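Terminase subunit UL89 protein (Human herpesvirus 5, PDB 3N4P) probably cleaves viral DNA as the nuclease domain of the terminase large subunit, part of the motor that packages the genome into empty capsids. Local coordinates at residues 166-178 against 267-279. Sequence-based numbering, arbitrary orientation.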
loop_
_atom_site.group_PDB
_atom_site.type_symbol
_atom_site.label_atom_id
_atom_site.label_comp_id
_atom_site.label_asym_id
_atom_site.label_seq_id
_atom_site.Cartn_x
_atom_site.Cartn_y
_atom_site.Cartn_z
ATOM N N VAL B 166 13.673 24.234 11.454
ATOM C CA VAL B 166 14.109 23.063 12.212
ATOM C C VAL B 166 13.881 23.363 13.691
ATOM O O VAL B 166 14.196 24.473 14.147
ATOM C CB VAL B 166 15.608 22.847 12.005
ATOM C CG1 VAL B 166 15.923 21.431 12.070
ATOM C CG2 VAL B 166 16.009 23.337 10.637
ATOM N N LEU B 167 13.321 22.414 14.425
ATOM C CA LEU B 167 13.046 22.525 15.870
ATOM C C LEU B 167 13.567 21.253 16.485
ATOM O O LEU B 167 13.523 20.225 15.857
ATOM C CB LEU B 167 11.554 22.582 16.153
ATOM C CG LEU B 167 10.795 23.885 15.894
ATOM C CD1 LEU B 167 10.392 24.083 14.444
ATOM C CD2 LEU B 167 9.595 23.939 16.775
ATOM N N PHE B 168 14.075 21.321 17.696
ATOM C CA PHE B 168 14.641 20.169 18.344
ATOM C C PHE B 168 13.911 20.010 19.661
ATOM O O PHE B 168 13.368 20.970 20.204
ATOM C CB PHE B 168 16.138 20.300 18.565
ATOM C CG PHE B 168 16.952 19.948 17.371
ATOM C CD1 PHE B 168 17.233 20.893 16.405
ATOM C CD2 PHE B 168 17.436 18.656 17.193
ATOM C CE1 PHE B 168 18.012 20.577 15.279
ATOM C CE2 PHE B 168 18.214 18.326 16.056
ATOM C CZ PHE B 168 18.492 19.285 15.098
ATOM N N TYR B 169 13.824 18.781 20.140
ATOM C CA TYR B 169 13.100 18.537 21.394
ATOM C C TYR B 169 14.073 19.098 22.412
ATOM O O TYR B 169 15.249 18.732 22.356
ATOM C CB TYR B 169 12.960 17.051 21.631
ATOM C CG TYR B 169 12.068 16.721 22.787
ATOM C CD1 TYR B 169 10.753 16.275 22.564
ATOM C CD2 TYR B 169 12.514 16.825 24.104
ATOM C CE1 TYR B 169 9.904 15.969 23.640
ATOM C CE2 TYR B 169 11.649 16.517 25.197
ATOM C CZ TYR B 169 10.370 16.090 24.949
ATOM O OH TYR B 169 9.533 15.784 25.998
ATOM N N HIS B 170 13.632 19.996 23.289
ATOM C CA HIS B 170 14.532 20.578 24.324
ATOM C C HIS B 170 14.111 20.150 25.702
ATOM O O HIS B 170 12.912 20.057 26.005
ATOM C CB HIS B 170 14.576 22.093 24.260
ATOM C CG HIS B 170 15.498 22.610 23.211
ATOM N ND1 HIS B 170 16.630 23.347 23.501
ATOM C CD2 HIS B 170 15.461 22.491 21.865
ATOM C CE1 HIS B 170 17.246 23.662 22.379
ATOM N NE2 HIS B 170 16.556 23.155 21.372
ATOM N N THR B 171 15.103 19.865 26.534
ATOM C CA THR B 171 14.815 19.509 27.922
ATOM C C THR B 171 15.738 20.308 28.852
ATOM O O THR B 171 16.889 20.563 28.522
ATOM C CB THR B 171 14.958 17.986 28.194
ATOM O OG1 THR B 171 16.338 17.662 28.387
ATOM C CG2 THR B 171 14.494 17.205 27.037
ATOM N N PRO B 172 15.222 20.704 30.016
ATOM C CA PRO B 172 16.039 21.417 30.999
ATOM C C PRO B 172 17.210 20.557 31.495
ATOM O O PRO B 172 17.094 19.340 31.572
ATOM C CB PRO B 172 15.050 21.684 32.136
ATOM C CG PRO B 172 13.992 20.632 31.976
ATOM C CD PRO B 172 13.849 20.455 30.507
ATOM N N ASP B 173 18.341 21.175 31.802
ATOM C CA ASP B 173 19.446 20.407 32.373
ATOM C C ASP B 173 19.818 20.859 33.798
ATOM O O ASP B 173 18.997 20.767 34.711
ATOM C CB ASP B 173 20.665 20.372 31.424
ATOM C CG ASP B 173 21.932 19.848 32.119
ATOM O OD1 ASP B 173 21.889 18.689 32.624
ATOM O OD2 ASP B 173 22.940 20.615 32.198
ATOM N N GLN B 174 21.042 21.356 33.969
ATOM C CA GLN B 174 21.612 21.628 35.296
ATOM C C GLN B 174 21.160 22.967 35.840
ATOM O O GLN B 174 20.201 23.045 36.611
ATOM C CB GLN B 174 23.145 21.579 35.246
ATOM C CG GLN B 174 23.771 21.087 36.546
ATOM C CD GLN B 174 23.445 19.629 36.825
ATOM O OE1 GLN B 174 23.738 18.742 36.012
ATOM N NE2 GLN B 174 22.825 19.373 37.973
ATOM N N ASN B 175 21.861 24.014 35.418
ATOM C CA ASN B 175 21.499 25.373 35.758
ATOM C C ASN B 175 20.209 25.761 35.045
ATOM O O ASN B 175 20.045 26.902 34.617
ATOM C CB ASN B 175 22.631 26.335 35.382
ATOM C CG ASN B 175 23.959 25.948 36.001
ATOM O OD1 ASN B 175 24.263 24.766 36.173
ATOM N ND2 ASN B 175 24.768 26.949 36.323
ATOM N N HIS B 176 19.309 24.793 34.911
ATOM C CA HIS B 176 17.997 24.991 34.304
ATOM C C HIS B 176 17.995 25.456 32.843
ATOM O O HIS B 176 16.962 25.911 32.357
ATOM C CB HIS B 176 17.140 25.929 35.174
ATOM C CG HIS B 176 16.428 25.234 36.292
ATOM N ND1 HIS B 176 17.093 24.581 37.309
ATOM C CD2 HIS B 176 15.107 25.093 36.555
ATOM C CE1 HIS B 176 16.212 24.065 38.148
ATOM N NE2 HIS B 176 15.000 24.362 37.713
ATOM N N ILE B 177 19.117 25.311 32.133
ATOM C CA ILE B 177 19.190 25.702 30.719
ATOM C C ILE B 177 18.697 24.571 29.798
ATOM O O ILE B 177 19.016 23.396 30.012
ATOM C CB ILE B 177 20.634 26.164 30.329
ATOM C CG1 ILE B 177 20.639 27.359 29.345
ATOM C CG2 ILE B 177 21.513 24.987 29.908
ATOM C CD1 ILE B 177 19.800 27.217 28.088
ATOM N N GLU B 178 17.903 24.933 28.788
ATOM C CA GLU B 178 17.436 23.969 27.768
ATOM C C GLU B 178 18.618 23.503 26.930
ATOM O O GLU B 178 19.550 24.272 26.664
ATOM C CB GLU B 178 16.349 24.565 26.869
ATOM C CG GLU B 178 15.473 25.567 27.598
ATOM C CD GLU B 178 14.068 25.666 27.033
ATOM O OE1 GLU B 178 13.776 26.755 26.470
ATOM O OE2 GLU B 178 13.271 24.684 27.172
ATOM N N LEU B 267 6.079 11.100 19.685
ATOM C CA LEU B 267 6.240 12.516 19.901
ATOM C C LEU B 267 5.453 13.322 18.876
ATOM O O LEU B 267 5.422 14.527 18.969
ATOM C CB LEU B 267 7.687 12.954 19.918
ATOM C CG LEU B 267 8.798 12.757 20.954
ATOM C CD1 LEU B 267 8.386 12.357 22.381
ATOM C CD2 LEU B 267 9.842 11.862 20.416
ATOM N N CYS B 268 4.837 12.670 17.894
ATOM C CA CYS B 268 3.765 13.314 17.092
ATOM C C CYS B 268 2.656 14.088 17.868
ATOM O O CYS B 268 2.253 15.164 17.414
ATOM C CB CYS B 268 3.084 12.338 16.111
ATOM S SG CYS B 268 3.627 12.366 14.344
ATOM N N ASP B 269 2.148 13.600 19.007
ATOM C CA ASP B 269 1.017 14.320 19.640
ATOM C C ASP B 269 1.349 15.708 20.217
ATOM O O ASP B 269 2.479 16.000 20.515
ATOM C CB ASP B 269 0.293 13.512 20.696
ATOM C CG ASP B 269 -1.122 14.076 20.971
ATOM O OD1 ASP B 269 -1.994 13.890 20.089
ATOM O OD2 ASP B 269 -1.355 14.743 22.026
ATOM N N ASP B 270 0.317 16.530 20.412
ATOM C CA ASP B 270 0.452 17.940 20.871
ATOM C C ASP B 270 0.874 18.103 22.328
ATOM O O ASP B 270 1.373 19.166 22.725
ATOM C CB ASP B 270 -0.852 18.704 20.658
ATOM C CG ASP B 270 -1.491 18.414 19.310
ATOM O OD1 ASP B 270 -0.948 17.583 18.527
ATOM O OD2 ASP B 270 -2.564 19.013 19.057
ATOM N N ILE B 271 0.658 17.042 23.098
ATOM C CA ILE B 271 1.251 16.863 24.418
ATOM C C ILE B 271 2.761 17.184 24.508
ATOM O O ILE B 271 3.259 17.535 25.585
ATOM C CB ILE B 271 0.930 15.414 24.910
ATOM C CG1 ILE B 271 -0.347 15.440 25.760
ATOM C CG2 ILE B 271 2.078 14.814 25.703
ATOM C CD1 ILE B 271 -1.082 14.063 25.839
ATOM N N HIS B 272 3.482 17.058 23.382
ATOM C CA HIS B 272 4.909 17.305 23.347
ATOM C C HIS B 272 5.257 18.542 22.542
ATOM O O HIS B 272 6.392 18.896 22.496
ATOM C CB HIS B 272 5.651 16.074 22.787
ATOM C CG HIS B 272 5.467 14.846 23.620
ATOM N ND1 HIS B 272 4.548 13.857 23.304
ATOM C CD2 HIS B 272 6.037 14.477 24.794
ATOM C CE1 HIS B 272 4.582 12.918 24.235
ATOM N NE2 HIS B 272 5.469 13.270 25.154
ATOM N N ALA B 273 4.278 19.193 21.934
ATOM C CA ALA B 273 4.506 20.246 20.979
ATOM C C ALA B 273 5.251 21.507 21.474
ATOM O O ALA B 273 6.055 22.057 20.723
ATOM C CB ALA B 273 3.256 20.594 20.217
ATOM N N ILE B 274 5.079 21.934 22.716
ATOM C CA ILE B 274 5.903 23.015 23.238
ATOM C C ILE B 274 7.377 22.674 23.475
ATOM O O ILE B 274 8.182 23.594 23.619
ATOM C CB ILE B 274 5.407 23.642 24.582
ATOM C CG1 ILE B 274 4.653 22.632 25.449
ATOM C CG2 ILE B 274 4.716 25.027 24.377
ATOM C CD1 ILE B 274 5.581 21.656 26.186
ATOM N N ARG B 275 7.733 21.383 23.535
ATOM C CA ARG B 275 9.127 20.985 23.848
ATOM C C ARG B 275 10.072 21.278 22.687
ATOM O O ARG B 275 11.274 21.443 22.862
ATOM C CB ARG B 275 9.241 19.510 24.266
ATOM C CG ARG B 275 8.484 19.107 25.558
ATOM C CD ARG B 275 8.980 19.894 26.780
ATOM N NE ARG B 275 10.284 19.446 27.294
ATOM C CZ ARG B 275 10.443 18.611 28.325
ATOM N NH1 ARG B 275 9.382 18.120 28.957
ATOM N NH2 ARG B 275 11.661 18.267 28.732
ATOM N N PHE B 276 9.501 21.368 21.501
ATOM C CA PHE B 276 10.257 21.579 20.297
ATOM C C PHE B 276 10.553 23.067 20.126
ATOM O O PHE B 276 9.650 23.902 20.143
ATOM C CB PHE B 276 9.540 20.969 19.079
ATOM C CG PHE B 276 9.508 19.471 19.089
ATOM C CD1 PHE B 276 10.505 18.736 18.448
ATOM C CD2 PHE B 276 8.461 18.790 19.718
ATOM C CE1 PHE B 276 10.507 17.353 18.457
ATOM C CE2 PHE B 276 8.432 17.440 19.754
ATOM C CZ PHE B 276 9.427 16.676 19.117
ATOM N N ARG B 277 11.826 23.397 20.006
ATOM C CA ARG B 277 12.196 24.766 19.949
ATOM C C ARG B 277 13.372 24.982 19.024
ATOM O O ARG B 277 14.210 24.097 18.852
ATOM C CB ARG B 277 12.526 25.277 21.341
ATOM C CG ARG B 277 12.686 26.761 21.350
ATOM C CD ARG B 277 12.761 27.271 22.769
ATOM N NE ARG B 277 11.605 26.838 23.585
ATOM C CZ ARG B 277 11.109 27.578 24.578
ATOM N NH1 ARG B 277 11.657 28.774 24.866
ATOM N NH2 ARG B 277 10.078 27.139 25.283
ATOM N N VAL B 278 13.445 26.166 18.435
ATOM C CA VAL B 278 14.616 26.492 17.599
ATOM C C VAL B 278 15.964 26.194 18.301
ATOM O O VAL B 278 16.223 26.666 19.391
ATOM C CB VAL B 278 14.482 27.882 16.956
ATOM C CG1 VAL B 278 15.809 28.349 16.296
ATOM C CG2 VAL B 278 13.360 27.818 15.918
ATOM N N SER B 279 16.740 25.291 17.697
ATOM C CA SER B 279 18.149 25.012 18.070
ATOM C C SER B 279 19.077 25.897 17.240
ATOM O O SER B 279 19.315 27.049 17.580
ATOM C CB SER B 279 18.509 23.525 17.792
ATOM O OG SER B 279 19.846 23.372 17.233
#
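Arg275 lies across the Tyr169 ring and continues past it to the backbone of His170. Arg275 CB sits over one ring face, 3.7 Å from the centroid of the Tyr169 ring, a CH-pi contact. Arg275 CG moves on to the phenol end, 3.5 Å from Tyr169 OH. Bends at chi2 (-60°) and again at chi3 fold the chain back, and Arg275 NE donates to His170 O at 3.0 Å, the acceptor in the guanidinium plane and the bond nearly straight. Tyr169 OH stands over one face of that guanidinium, while Arg275 NH2 reaches Thr171 CB at 3.4 Å. Between the two backbones, Phe168 and Arg277 form an antiparallel hydrogen-bonded pair, and His170 N donates to Arg275 O. This short C-terminal strand, 276-277, thus borders strand 165-172, which also pairs in parallel with strand 133-138, in the central mixed sheet of the RNase H-like fold of terminase nuclease domains. Tyr169 also turns an edge to the face of Phe276, planes at 81°, with Tyr169 CD1 3.7 Å from Phe276 CZ; Leu167 CD2 packs on Phe276 CB. Glu178 OE1 lies over one face of the Arg277 guanidinium, 3.3 Å from Arg277 NH1, a salt bridge of charge alone.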